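Local coordinates for putative lipoprotein (Campylobacter jejuni subsp. jejuni, PDB 2G5G), which binds heme as cofacial pairs, a binding mode linked to its dimerization, and probably serves in bacterial heme transport, at residues A[242-247]-A[258-263]; A[76-81]-A[212-217]; A[203-208]-A[232-237]; A[59-64]-A[123-128]; A[82-87]-A[112-117]. One frame throughout, in Å; residues are numbered along the deposited sequence.

Contact 1 of 5, residues A[242-247]-A[258-263]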
# COMPACT_ATOMS: atom_id res chain seq x y z
N LYS A 242 17.58 2.10 31.80
CA LYS A 242 18.37 3.20 31.25
C LYS A 242 18.42 3.06 29.74
O LYS A 242 18.88 2.05 29.21
CB LYS A 242 19.78 3.19 31.82
CG LYS A 242 19.76 3.44 33.36
CD LYS A 242 21.10 3.07 33.97
CE LYS A 242 21.07 3.25 35.49
NZ LYS A 242 20.04 2.33 36.12
N ILE A 243 17.94 4.10 29.06
CA ILE A 243 17.81 4.13 27.61
C ILE A 243 18.85 5.08 27.00
O ILE A 243 18.97 6.23 27.44
CB ILE A 243 16.41 4.66 27.17
CG1 ILE A 243 15.23 4.04 28.00
CG2 ILE A 243 16.22 4.46 25.66
CD1 ILE A 243 15.20 2.43 28.00
N VAL A 244 19.54 4.64 25.96
CA VAL A 244 20.50 5.50 25.24
C VAL A 244 20.30 5.34 23.73
O VAL A 244 20.07 4.23 23.22
CB VAL A 244 22.00 5.25 25.64
CG1 VAL A 244 22.45 3.84 25.24
CG2 VAL A 244 22.90 6.31 25.01
N VAL A 245 20.38 6.47 23.04
CA VAL A 245 20.09 6.53 21.61
C VAL A 245 21.31 7.03 20.87
O VAL A 245 21.86 8.10 21.19
CB VAL A 245 18.87 7.44 21.27
CG1 VAL A 245 18.60 7.42 19.75
CG2 VAL A 245 17.62 7.06 22.10
N VAL A 246 21.75 6.23 19.91
CA VAL A 246 22.90 6.57 19.07
C VAL A 246 22.43 6.65 17.65
O VAL A 246 21.92 5.67 17.09
CB VAL A 246 24.02 5.53 19.15
CG1 VAL A 246 25.22 5.95 18.20
CG2 VAL A 246 24.54 5.37 20.58
N ASN A 247 22.60 7.81 17.02
CA ASN A 247 22.11 7.94 15.65
C ASN A 247 23.30 8.03 14.72
O ASN A 247 24.28 8.71 15.03
CB ASN A 247 21.20 9.16 15.44
CG ASN A 247 20.47 9.11 14.07
OD1 ASN A 247 20.31 10.11 13.36
ND2 ASN A 247 20.07 7.92 13.68
N SER A 258 18.79 12.17 19.52
CA SER A 258 19.61 11.06 20.02
C SER A 258 20.50 11.56 21.18
O SER A 258 20.47 12.74 21.49
CB SER A 258 20.43 10.51 18.84
OG SER A 258 21.47 11.40 18.46
N ASP A 259 21.25 10.67 21.82
CA ASP A 259 22.21 11.02 22.88
C ASP A 259 23.64 11.11 22.36
O ASP A 259 24.50 11.81 22.93
CB ASP A 259 22.12 9.99 24.01
CG ASP A 259 20.71 9.94 24.60
OD1 ASP A 259 20.25 11.00 25.11
OD2 ASP A 259 20.04 8.88 24.49
N TYR A 260 23.91 10.38 21.28
CA TYR A 260 25.20 10.42 20.59
C TYR A 260 24.92 10.46 19.12
O TYR A 260 23.89 9.91 18.66
CB TYR A 260 26.08 9.19 20.95
CG TYR A 260 26.44 9.14 22.41
CD1 TYR A 260 25.64 8.41 23.31
CD2 TYR A 260 27.52 9.86 22.91
CE1 TYR A 260 25.95 8.38 24.67
CE2 TYR A 260 27.84 9.84 24.28
CZ TYR A 260 27.03 9.10 25.14
OH TYR A 260 27.25 9.08 26.50
N VAL A 261 25.81 11.09 18.34
CA VAL A 261 25.62 11.06 16.91
C VAL A 261 26.97 10.83 16.27
O VAL A 261 27.99 11.37 16.70
CB VAL A 261 24.81 12.33 16.38
CG1 VAL A 261 25.53 13.61 16.74
CG2 VAL A 261 24.51 12.22 14.89
N LEU A 262 26.99 9.93 15.29
CA LEU A 262 28.19 9.69 14.51
C LEU A 262 28.10 10.56 13.29
O LEU A 262 27.09 10.56 12.60
CB LEU A 262 28.33 8.22 14.11
CG LEU A 262 29.11 7.43 15.15
CD1 LEU A 262 28.15 7.16 16.33
CD2 LEU A 262 29.61 6.08 14.55
N ILE A 263 29.17 11.30 13.03
CA ILE A 263 29.18 12.30 11.97
C ILE A 263 30.29 11.89 11.02
O ILE A 263 31.42 11.67 11.46
CB ILE A 263 29.42 13.73 12.51
CG1 ILE A 263 28.24 14.17 13.40
CG2 ILE A 263 29.59 14.73 11.34
CD1 ILE A 263 28.52 15.40 14.23
O HOH W 1 17.83 8.38 25.95
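The carbonyl oxygen of Val245 is gripped by two successive amides of the facing segment: Asp259 N lies 2.7 Å from Val245 O, and Tyr260 N reaches the same Val245 O at 3.1 Å. The Asp259 carboxylate answers in the opposite direction. Its CG stands beside its own backbone N (chi1 -59°), and OD2 receives Val245 N on its anti lone pair at 2.8 Å. A water donates both to this OD2 and to Ile243 O, while OD1 is held by Lys226 in a salt bridge and by His25; such surroundings would favour a charged carboxylate despite its burial. Farther along, two donors come to Tyr260 O from opposite faces of its carbonyl plane, Asn247 N at 3.0 Å and Ser258 OG at 2.8 Å. Leu262 N then bonds Asn247 O. Side chains close one face: Val244 CG2 meets the Tyr260 ring at its edge, 3.7 Å from CE1, and Val246 CG1 touches Leu262 CD1. Helix 32-39 covers this face through Met35, Glu38 and Leu39. The pairing is that of adjacent parallel strands in a mixed beta-sheet, flanked by strand 44-49 and the antiparallel strand 19-23.

Contact 2 of 5, residues A[76-81]-A[212-217]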
# COMPACT_ATOMS: atom_id res chain seq x y z
N ILE A 76 28.00 -11.11 30.83
CA ILE A 76 26.73 -10.38 30.83
C ILE A 76 26.03 -10.67 29.49
O ILE A 76 26.64 -10.44 28.43
CB ILE A 76 26.97 -8.88 31.04
CG1 ILE A 76 27.56 -8.65 32.44
CG2 ILE A 76 25.66 -8.10 30.85
CD1 ILE A 76 28.12 -7.27 32.65
N ASN A 77 24.80 -11.20 29.55
CA ASN A 77 24.00 -11.48 28.35
C ASN A 77 23.78 -10.20 27.55
O ASN A 77 23.55 -9.15 28.14
CB ASN A 77 22.62 -12.03 28.70
CG ASN A 77 22.64 -13.45 29.21
OD1 ASN A 77 23.55 -14.21 28.92
ND2 ASN A 77 21.61 -13.82 29.98
N PHE A 78 23.82 -10.31 26.23
CA PHE A 78 23.59 -9.13 25.38
C PHE A 78 22.95 -9.55 24.08
O PHE A 78 23.57 -10.31 23.29
CB PHE A 78 24.93 -8.42 25.09
CG PHE A 78 24.81 -7.22 24.18
CD1 PHE A 78 25.64 -7.10 23.06
CD2 PHE A 78 23.91 -6.19 24.47
CE1 PHE A 78 25.56 -5.98 22.23
CE2 PHE A 78 23.83 -5.05 23.63
CZ PHE A 78 24.66 -4.95 22.54
N ASP A 79 21.73 -9.05 23.84
CA ASP A 79 20.94 -9.44 22.65
C ASP A 79 20.69 -8.29 21.68
O ASP A 79 20.88 -7.15 22.05
CB ASP A 79 19.62 -10.03 23.09
CG ASP A 79 19.80 -11.30 23.91
OD1 ASP A 79 20.78 -12.05 23.65
OD2 ASP A 79 18.99 -11.54 24.82
N VAL A 80 20.27 -8.60 20.44
CA VAL A 80 20.04 -7.60 19.39
C VAL A 80 18.64 -7.73 18.80
O VAL A 80 18.26 -8.78 18.29
CB VAL A 80 21.10 -7.65 18.27
CG1 VAL A 80 20.77 -6.65 17.14
CG2 VAL A 80 22.46 -7.34 18.83
N ALA A 81 17.85 -6.65 18.91
CA ALA A 81 16.52 -6.62 18.34
C ALA A 81 16.62 -5.91 16.99
O ALA A 81 17.42 -5.00 16.80
CB ALA A 81 15.55 -5.85 19.28
N VAL A 212 14.63 -9.33 29.20
CA VAL A 212 15.34 -9.52 30.50
C VAL A 212 16.86 -9.29 30.46
O VAL A 212 17.51 -9.25 31.52
CB VAL A 212 15.02 -10.90 31.12
CG1 VAL A 212 13.52 -10.97 31.44
CG2 VAL A 212 15.46 -12.03 30.19
N ASN A 213 17.42 -9.18 29.26
CA ASN A 213 18.86 -8.94 29.07
C ASN A 213 19.10 -7.56 28.47
O ASN A 213 18.21 -6.99 27.87
CB ASN A 213 19.47 -9.96 28.12
CG ASN A 213 19.35 -11.39 28.63
OD1 ASN A 213 19.51 -11.63 29.83
ND2 ASN A 213 19.05 -12.34 27.73
N LYS A 214 20.31 -7.03 28.65
CA LYS A 214 20.72 -5.85 27.90
C LYS A 214 20.47 -6.08 26.41
O LYS A 214 20.61 -7.21 25.87
CB LYS A 214 22.17 -5.48 28.22
CG LYS A 214 22.54 -4.04 27.81
CD LYS A 214 24.09 -3.74 27.92
CE LYS A 214 24.60 -3.91 29.36
NZ LYS A 214 23.97 -2.93 30.33
N VAL A 215 20.09 -5.02 25.71
CA VAL A 215 19.62 -5.19 24.34
C VAL A 215 19.96 -3.97 23.51
O VAL A 215 19.86 -2.82 24.01
CB VAL A 215 18.09 -5.53 24.27
CG1 VAL A 215 17.19 -4.39 24.87
CG2 VAL A 215 17.62 -5.90 22.81
N LEU A 216 20.41 -4.24 22.27
CA LEU A 216 20.56 -3.20 21.25
C LEU A 216 19.51 -3.38 20.13
O LEU A 216 19.35 -4.49 19.58
CB LEU A 216 21.97 -3.24 20.65
CG LEU A 216 22.26 -2.17 19.56
CD1 LEU A 216 23.65 -1.65 19.62
CD2 LEU A 216 22.00 -2.82 18.22
N LEU A 217 18.81 -2.28 19.79
CA LEU A 217 17.93 -2.24 18.63
C LEU A 217 18.64 -1.59 17.44
O LEU A 217 19.29 -0.54 17.58
CB LEU A 217 16.65 -1.47 18.92
CG LEU A 217 15.63 -1.26 17.76
CD1 LEU A 217 14.76 -2.50 17.51
CD2 LEU A 217 14.77 -0.06 18.05
O HOH W 2 22.06 -8.46 30.34
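Asn213 links Asp79 and Asn77 through both ends of its amide. Its ND2 donates to Asp79 OD2 at 3.0 Å in a nearly straight bond (171°), meeting the oxygen on the syn side and somewhat out of the carboxylate plane. Its OD1 accepts Asn77 ND2, also at 3.0 Å, but from above the carbonyl plane, though nearly in the plane of the Asn77 amide; the two amides are turned 72° against each other. Asp79 is held further by His211 at OD2 and by Lys136 N at OD1, which fixes the carboxylate in its buried place. Backbone bonds continue the link: Asp79 N to Lys214 O, Leu216 N to Asp79 O, and the shorter Ala81 N to Leu216 O at 2.7 Å. Nearer the start of the strands, a water joins Asn77 O to Lys214 N. These are neighbouring parallel strands within the central sheet of an alpha/beta fold, strand 214-220 lying between 44-49 and 78-82. On the face of Phe78 and Val80, the Phe78 ring brings CZ within 3.7 Å of Leu216 CB. Val80 lies side by side with Leu216; helix 54-73 packs on Phe78 and Val80, and helix 124-131 on Val80. On the other face Ala81 CB touches Leu217 CD1 at 3.9 Å and Val215 CG2 at 4.1 Å, and Leu208 of helix 187-210 packs on all three residues.

Contact 3 of 5, residues A[203-208]-A[232-237]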
# COMPACT_ATOMS: atom_id res chain seq x y z
N ARG A 203 5.25 -1.42 19.35
CA ARG A 203 5.66 -2.84 19.38
C ARG A 203 7.15 -2.99 19.66
O ARG A 203 7.51 -3.73 20.57
CB ARG A 203 5.31 -3.55 18.07
CG ARG A 203 5.96 -4.95 17.92
CD ARG A 203 5.44 -5.94 18.95
NE ARG A 203 3.97 -6.04 18.90
CZ ARG A 203 3.27 -6.75 18.00
NH1 ARG A 203 3.87 -7.46 17.05
NH2 ARG A 203 1.95 -6.75 18.07
N MSE A 204 7.99 -2.30 18.88
CA MSE A 204 9.43 -2.30 19.14
C MSE A 204 9.74 -1.89 20.59
O MSE A 204 10.56 -2.57 21.23
CB MSE A 204 10.20 -1.46 18.12
CG MSE A 204 10.03 -1.97 16.65
SE MSE A 204 11.32 -1.28 15.51
CE MSE A 204 10.10 -0.01 14.61
N ALA A 205 9.08 -0.84 21.09
CA ALA A 205 9.17 -0.47 22.53
C ALA A 205 8.75 -1.60 23.47
O ALA A 205 9.40 -1.85 24.50
CB ALA A 205 8.39 0.78 22.86
N ASP A 206 7.66 -2.27 23.12
CA ASP A 206 7.12 -3.35 23.94
C ASP A 206 8.21 -4.43 24.06
O ASP A 206 8.55 -4.86 25.16
CB ASP A 206 5.81 -3.87 23.27
CG ASP A 206 4.98 -4.80 24.16
OD1 ASP A 206 5.36 -5.16 25.29
OD2 ASP A 206 3.91 -5.19 23.70
N VAL A 207 8.81 -4.80 22.94
CA VAL A 207 9.84 -5.84 22.90
C VAL A 207 11.03 -5.43 23.80
O VAL A 207 11.58 -6.27 24.57
CB VAL A 207 10.29 -6.17 21.43
CG1 VAL A 207 11.51 -7.09 21.37
CG2 VAL A 207 9.10 -6.76 20.60
N LEU A 208 11.40 -4.16 23.73
CA LEU A 208 12.62 -3.70 24.42
C LEU A 208 12.40 -3.57 25.93
O LEU A 208 13.25 -3.95 26.75
CB LEU A 208 13.09 -2.37 23.81
CG LEU A 208 13.49 -2.43 22.32
CD1 LEU A 208 13.80 -1.03 21.77
CD2 LEU A 208 14.71 -3.37 22.11
N LEU A 232 9.73 7.62 23.19
CA LEU A 232 8.48 8.12 23.76
C LEU A 232 7.59 6.97 24.26
O LEU A 232 6.93 7.09 25.29
CB LEU A 232 7.69 8.93 22.72
CG LEU A 232 8.41 10.12 22.07
CD1 LEU A 232 7.52 10.72 20.97
CD2 LEU A 232 8.75 11.15 23.16
N HIS A 233 7.59 5.87 23.52
CA HIS A 233 6.73 4.73 23.84
C HIS A 233 7.30 3.99 25.03
O HIS A 233 6.54 3.57 25.91
CB HIS A 233 6.56 3.80 22.63
CG HIS A 233 5.90 4.46 21.45
ND1 HIS A 233 4.57 4.30 21.16
CD2 HIS A 233 6.39 5.31 20.52
CE1 HIS A 233 4.26 5.01 20.09
NE2 HIS A 233 5.35 5.64 19.68
N ILE A 234 8.63 3.89 25.10
CA ILE A 234 9.30 3.35 26.31
C ILE A 234 8.89 4.11 27.57
O ILE A 234 8.57 3.51 28.60
CB ILE A 234 10.85 3.30 26.14
CG1 ILE A 234 11.24 2.29 25.05
CG2 ILE A 234 11.58 2.99 27.51
CD1 ILE A 234 12.75 2.31 24.67
N GLN A 235 8.86 5.44 27.49
CA GLN A 235 8.42 6.29 28.61
C GLN A 235 7.01 5.97 29.03
O GLN A 235 6.73 5.86 30.23
CB GLN A 235 8.45 7.78 28.23
CG GLN A 235 9.84 8.34 28.00
CD GLN A 235 9.81 9.83 27.70
OE1 GLN A 235 10.36 10.28 26.69
NE2 GLN A 235 9.17 10.62 28.58
N ASP A 236 6.11 5.86 28.04
CA ASP A 236 4.68 5.53 28.28
C ASP A 236 4.50 4.14 28.89
O ASP A 236 3.55 3.94 29.67
CB ASP A 236 3.83 5.67 27.01
CG ASP A 236 3.45 7.14 26.68
OD1 ASP A 236 3.66 8.04 27.52
OD2 ASP A 236 2.93 7.37 25.57
N PHE A 237 5.39 3.20 28.56
CA PHE A 237 5.40 1.89 29.25
C PHE A 237 5.84 1.96 30.74
O PHE A 237 5.77 0.94 31.45
CB PHE A 237 6.29 0.86 28.48
CG PHE A 237 5.56 0.08 27.39
CD1 PHE A 237 4.54 -0.82 27.70
CD2 PHE A 237 5.91 0.22 26.05
CE1 PHE A 237 3.90 -1.52 26.71
CE2 PHE A 237 5.28 -0.49 25.05
CZ PHE A 237 4.27 -1.36 25.37
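Ala205, Phe237 and Ile234 carry this helix-to-helix packing, in which the end of helix 230-236 lies against a late turn of helix 187-210 on one side of the central sheet. The small alanine lets the backbones come close, with Ala205 CA only 5.4 Å from Ile234 CA. Its methyl points into the other helix, where Ala205 CB meets His233 CB at 3.5 Å and Ile234 CG1 at 3.9 Å. The rest of His233 leads away from this junction, and its ND1 is hydrogen-bonded to Arg202. Ile234 starts off to the side, but its CG1, placed beside the backbone N (chi1 -66°), turns back to the methyl. Helix 187-210 in turn lays Leu208 on Val215 and Leu217 of the sheet, while its earlier turns supply Leu189, Leu193 and Ile196 to the heme pocket. Phe237 closes the more open end of the contact. Its CB is directed toward helix 187-210, and the ring touches the Ala205 methyl, Arg202 and Val209. The carboxylate of Asp206 is tilted 32° from the ring plane. Phe237 CE2 lies 3.5 Å from Asp206 N, and Phe237 CZ lies 3.6 Å from Asp206 CB.

Contact 4 of 5, residues A[59-64]-A[123-128]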
# COMPACT_ATOMS: atom_id res chain seq x y z
N SER A 59 29.70 1.06 10.61
CA SER A 59 29.57 1.60 11.97
C SER A 59 28.84 0.66 12.97
O SER A 59 29.23 0.53 14.13
CB SER A 59 28.86 2.96 11.87
OG SER A 59 29.74 3.91 11.27
N GLN A 60 27.79 0.01 12.48
CA GLN A 60 27.02 -0.93 13.29
C GLN A 60 27.89 -2.11 13.75
O GLN A 60 27.85 -2.49 14.90
CB GLN A 60 25.81 -1.41 12.51
CG GLN A 60 24.86 -0.30 12.16
CD GLN A 60 23.99 -0.59 10.95
OE1 GLN A 60 23.85 -1.73 10.51
NE2 GLN A 60 23.39 0.47 10.40
N VAL A 61 28.71 -2.64 12.84
CA VAL A 61 29.62 -3.73 13.17
C VAL A 61 30.65 -3.32 14.21
O VAL A 61 30.91 -4.06 15.16
CB VAL A 61 30.28 -4.34 11.86
CG1 VAL A 61 31.43 -5.30 12.19
CG2 VAL A 61 29.24 -4.99 11.00
N MSE A 62 31.21 -2.11 14.07
CA MSE A 62 32.20 -1.61 15.01
C MSE A 62 31.62 -1.46 16.40
O MSE A 62 32.25 -1.86 17.40
CB MSE A 62 32.73 -0.25 14.53
CG MSE A 62 33.56 -0.35 13.25
SE MSE A 62 34.05 1.45 12.61
CE MSE A 62 34.74 2.18 14.28
N ILE A 63 30.43 -0.86 16.48
CA ILE A 63 29.79 -0.62 17.79
C ILE A 63 29.40 -2.00 18.38
O ILE A 63 29.72 -2.29 19.52
CB ILE A 63 28.54 0.25 17.65
CG1 ILE A 63 28.91 1.65 17.13
CG2 ILE A 63 27.78 0.33 19.03
CD1 ILE A 63 27.68 2.44 16.59
N PHE A 64 28.70 -2.82 17.60
CA PHE A 64 28.34 -4.15 18.13
C PHE A 64 29.57 -4.90 18.66
O PHE A 64 29.57 -5.37 19.79
CB PHE A 64 27.54 -5.00 17.12
CG PHE A 64 27.23 -6.41 17.61
CD1 PHE A 64 27.96 -7.49 17.12
CD2 PHE A 64 26.26 -6.65 18.58
CE1 PHE A 64 27.72 -8.78 17.57
CE2 PHE A 64 26.01 -7.95 19.05
CZ PHE A 64 26.73 -9.02 18.53
N TYR A 123 22.29 -5.88 4.98
CA TYR A 123 22.16 -6.43 6.34
C TYR A 123 23.10 -7.60 6.64
O TYR A 123 23.36 -7.89 7.79
CB TYR A 123 20.68 -6.74 6.64
CG TYR A 123 19.92 -5.46 6.69
CD1 TYR A 123 19.22 -4.99 5.57
CD2 TYR A 123 19.97 -4.65 7.83
CE1 TYR A 123 18.56 -3.75 5.59
CE2 TYR A 123 19.31 -3.41 7.86
CZ TYR A 123 18.61 -2.97 6.74
OH TYR A 123 17.95 -1.77 6.77
N GLU A 124 23.67 -8.21 5.60
CA GLU A 124 24.44 -9.43 5.80
C GLU A 124 25.62 -9.31 6.73
O GLU A 124 25.86 -10.21 7.54
CB GLU A 124 24.90 -10.04 4.45
CG GLU A 124 26.00 -9.27 3.74
CD GLU A 124 26.70 -10.12 2.70
OE1 GLU A 124 26.04 -11.01 2.09
OE2 GLU A 124 27.92 -9.89 2.50
N GLN A 125 26.38 -8.23 6.60
CA GLN A 125 27.60 -8.06 7.38
C GLN A 125 27.25 -7.98 8.86
O GLN A 125 27.83 -8.69 9.67
CB GLN A 125 28.38 -6.81 6.94
CG GLN A 125 29.79 -6.66 7.55
CD GLN A 125 30.43 -5.31 7.25
OE1 GLN A 125 29.83 -4.45 6.58
NE2 GLN A 125 31.65 -5.11 7.75
N PHE A 126 26.29 -7.12 9.19
CA PHE A 126 25.92 -6.90 10.59
C PHE A 126 25.24 -8.15 11.18
O PHE A 126 25.62 -8.61 12.28
CB PHE A 126 24.98 -5.70 10.72
CG PHE A 126 24.52 -5.44 12.15
CD1 PHE A 126 25.42 -5.02 13.11
CD2 PHE A 126 23.18 -5.59 12.50
CE1 PHE A 126 25.00 -4.76 14.41
CE2 PHE A 126 22.74 -5.31 13.81
CZ PHE A 126 23.66 -4.91 14.76
N VAL A 127 24.26 -8.68 10.46
CA VAL A 127 23.48 -9.80 10.95
C VAL A 127 24.34 -11.07 11.12
O VAL A 127 24.10 -11.86 12.02
CB VAL A 127 22.24 -10.08 10.09
CG1 VAL A 127 21.53 -11.32 10.59
CG2 VAL A 127 21.28 -8.91 10.11
N ASN A 128 25.37 -11.23 10.28
CA ASN A 128 26.27 -12.38 10.40
C ASN A 128 27.08 -12.32 11.65
O ASN A 128 27.13 -13.31 12.38
CB ASN A 128 27.19 -12.56 9.17
CG ASN A 128 26.61 -13.51 8.15
OD1 ASN A 128 25.63 -13.19 7.47
ND2 ASN A 128 27.21 -14.70 8.04
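Phe126 pushes its ring against Gln60 and Phe64, and this is the tight part of the contact. CB of Phe126 points toward the other helix, and CG lies anti to the backbone N (chi1 178°). Phe126 CD1 rests 3.7 Å from Gln60 CB, and Phe126 CE1 lies equally close to Gln60 O. The same CE1 also meets Phe64 CB at 3.7 Å, the methylene approaching the Phe126 ring at its edge and near its plane. The side chain of Gln60 runs past the ring at about a right angle, its amide plane turned 82° from the ring plane; its NE2 is held by Glu49, so the polar end is tied down at a buried position. Beneath the ring and Phe64 lies the sheet, with Val80 touched by both and Leu82 by Phe126.

On the outer side the contact is looser, a methyl group against the chain and amide of Gln125. Val61 CG2 reaches Phe126 CA at 3.9 Å and Gln125 CG at the same separation. The extended chain of Gln125, which is exposed to solvent, crosses Val61 at about a right angle and borders the contact there. The axes of segments 59-64 and 124-128 come within 9.2 Å and run 16° from parallel, so that here the two helices lie side by side on one face of the sheet, the layered arrangement of an alpha/beta fold.

Contact 5 of 5, residues A[82-87]-A[112-117]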
# COMPACT_ATOMS: atom_id res chain seq x y z
N LEU A 82 15.79 -6.34 16.05
CA LEU A 82 15.87 -5.86 14.68
C LEU A 82 14.51 -5.38 14.20
O LEU A 82 13.53 -6.14 14.20
CB LEU A 82 16.45 -6.94 13.73
CG LEU A 82 17.91 -7.36 13.88
CD1 LEU A 82 18.26 -8.52 12.93
CD2 LEU A 82 18.87 -6.21 13.68
N GLU A 83 14.45 -4.11 13.79
CA GLU A 83 13.25 -3.61 13.10
C GLU A 83 12.95 -4.54 11.91
O GLU A 83 11.79 -4.68 11.50
CB GLU A 83 13.48 -2.19 12.57
CG GLU A 83 12.30 -1.64 11.70
CD GLU A 83 12.62 -0.32 10.97
OE1 GLU A 83 13.74 0.22 11.11
OE2 GLU A 83 11.74 0.17 10.25
N MSE A 84 13.98 -5.19 11.35
CA MSE A 84 13.69 -5.97 10.12
C MSE A 84 13.05 -7.33 10.30
O MSE A 84 12.66 -7.97 9.33
CB MSE A 84 14.80 -5.98 9.04
CG MSE A 84 16.27 -5.76 9.37
SE MSE A 84 16.95 -4.36 10.62
CE MSE A 84 16.04 -2.72 10.02
N LEU A 85 12.88 -7.75 11.56
CA LEU A 85 12.15 -8.99 11.83
C LEU A 85 10.98 -8.72 12.72
O LEU A 85 11.07 -7.88 13.65
CB LEU A 85 13.08 -10.05 12.43
CG LEU A 85 14.15 -10.55 11.47
CD1 LEU A 85 15.28 -11.27 12.17
CD2 LEU A 85 13.50 -11.46 10.41
N ALA A 86 9.87 -9.40 12.46
CA ALA A 86 8.69 -9.26 13.30
C ALA A 86 8.82 -10.03 14.62
O ALA A 86 9.45 -11.08 14.65
CB ALA A 86 7.42 -9.70 12.54
N SER A 87 8.19 -9.50 15.67
CA SER A 87 8.21 -10.13 17.01
C SER A 87 7.44 -11.47 17.03
O SER A 87 7.73 -12.36 17.83
CB SER A 87 7.64 -9.18 18.06
OG SER A 87 6.25 -8.99 17.88
N LEU A 112 16.44 -17.54 9.52
CA LEU A 112 15.85 -16.37 10.18
C LEU A 112 14.53 -16.02 9.54
O LEU A 112 13.83 -15.12 10.00
CB LEU A 112 16.79 -15.16 10.10
CG LEU A 112 18.19 -15.28 10.68
CD1 LEU A 112 19.02 -14.04 10.34
CD2 LEU A 112 18.15 -15.53 12.19
N ASN A 113 14.18 -16.73 8.47
CA ASN A 113 13.03 -16.36 7.66
C ASN A 113 13.08 -14.87 7.22
O ASN A 113 12.08 -14.16 7.25
CB ASN A 113 11.74 -16.65 8.42
CG ASN A 113 10.56 -16.74 7.51
OD1 ASN A 113 10.72 -17.10 6.35
ND2 ASN A 113 9.38 -16.42 8.02
N TRP A 114 14.27 -14.43 6.81
CA TRP A 114 14.48 -13.04 6.40
C TRP A 114 13.41 -12.62 5.43
O TRP A 114 13.07 -13.37 4.51
CB TRP A 114 15.86 -12.88 5.76
CG TRP A 114 16.29 -11.45 5.69
CD1 TRP A 114 16.24 -10.63 4.59
CD2 TRP A 114 16.81 -10.65 6.76
NE1 TRP A 114 16.72 -9.38 4.91
CE2 TRP A 114 17.06 -9.36 6.24
CE3 TRP A 114 17.08 -10.90 8.11
CZ2 TRP A 114 17.58 -8.33 7.01
CZ3 TRP A 114 17.60 -9.87 8.88
CH2 TRP A 114 17.85 -8.60 8.33
N ASP A 115 12.87 -11.41 5.63
CA ASP A 115 11.89 -10.81 4.72
C ASP A 115 12.62 -10.03 3.66
O ASP A 115 13.50 -9.22 3.96
CB ASP A 115 10.90 -9.90 5.46
CG ASP A 115 9.67 -9.55 4.63
OD1 ASP A 115 9.82 -9.35 3.40
OD2 ASP A 115 8.56 -9.46 5.20
N LYS A 116 12.27 -10.27 2.40
CA LYS A 116 13.04 -9.68 1.30
C LYS A 116 12.73 -8.21 1.02
O LYS A 116 13.48 -7.57 0.29
CB LYS A 116 13.04 -10.56 0.04
CG LYS A 116 14.25 -11.51 -0.01
CD LYS A 116 14.26 -12.51 1.16
CE LYS A 116 15.63 -13.15 1.34
NZ LYS A 116 16.69 -12.15 1.69
N VAL A 117 11.67 -7.68 1.63
CA VAL A 117 11.51 -6.21 1.69
C VAL A 117 12.78 -5.50 2.23
O VAL A 117 13.01 -4.33 1.90
CB VAL A 117 10.22 -5.74 2.45
CG1 VAL A 117 8.99 -6.37 1.84
CG2 VAL A 117 10.27 -6.03 3.94
O HOH W 3 13.67 -9.52 7.49
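Met84, a selenomethionine, and Trp114 make the closest apolar contact, Met84 CG lying 3.4 Å from Trp114 CH2. The two side chains run side by side and point the same way. At Met84 chi1 is 26°, away from the staggered values, and the chain bends again beyond CG, leading its end away from the indole toward Trp118 and Tyr123. Two leucines complete the apolar group: Leu82 CD1 comes to the indole edge, near its plane, 4.3 Å from Trp114 CZ3, and Leu85 CD1 approaches this same atom. The other branch of Leu85 packs on the backbone, with CD2 3.7 Å from Leu112 O.

The polar link across the contact is made by a water, which donates to Met84 O at 2.6 Å and accepts from Asp115 N at 2.8 Å. It sits over the centre of one face of the Trp114 ring. The indole is oriented from outside by a bond from NE1 to Trp118 O and by an edge-to-face stack with Trp120.

Local hydrogen bonds shape each segment. Leu85 N bonds Leu82 O in a type I turn. Asn113 ends the preceding helix in a Schellman motif, and Asp115 OD1 accepts Val117 N in an Asx turn while forming a salt bridge with Arg144. The Met84 side chain is about 9 Å from a bound heme. The contact is a junction of two loops at the C-terminal end of parallel strand 78-82, near the heme pocket but not among the residues that line it.

How the contacts relate
Contacts 1 and 2 are strand pairs of one sheet, their centres 16 Å apart, with strand 44-49 lying between strands 243-248 and 214-220. Contact 4 sits on the sheet face of Phe78 and Val80, and contact 3 on the face of Ala81 and Val215; their centres are 24 Å apart on opposite sides of the chain centre. Contact 5, beyond the end of strand 78-82, touches contacts 2, 3 and 4. In sequence, contact 4 interleaves with contact 2 and contact 2 with contact 3, contact 5 lies between the segments of 4 and of 2, and contact 1 comes last. The sheet joins both helical layers, and helix 187-210 links the heme pocket, at its earlier turns, to contact 3.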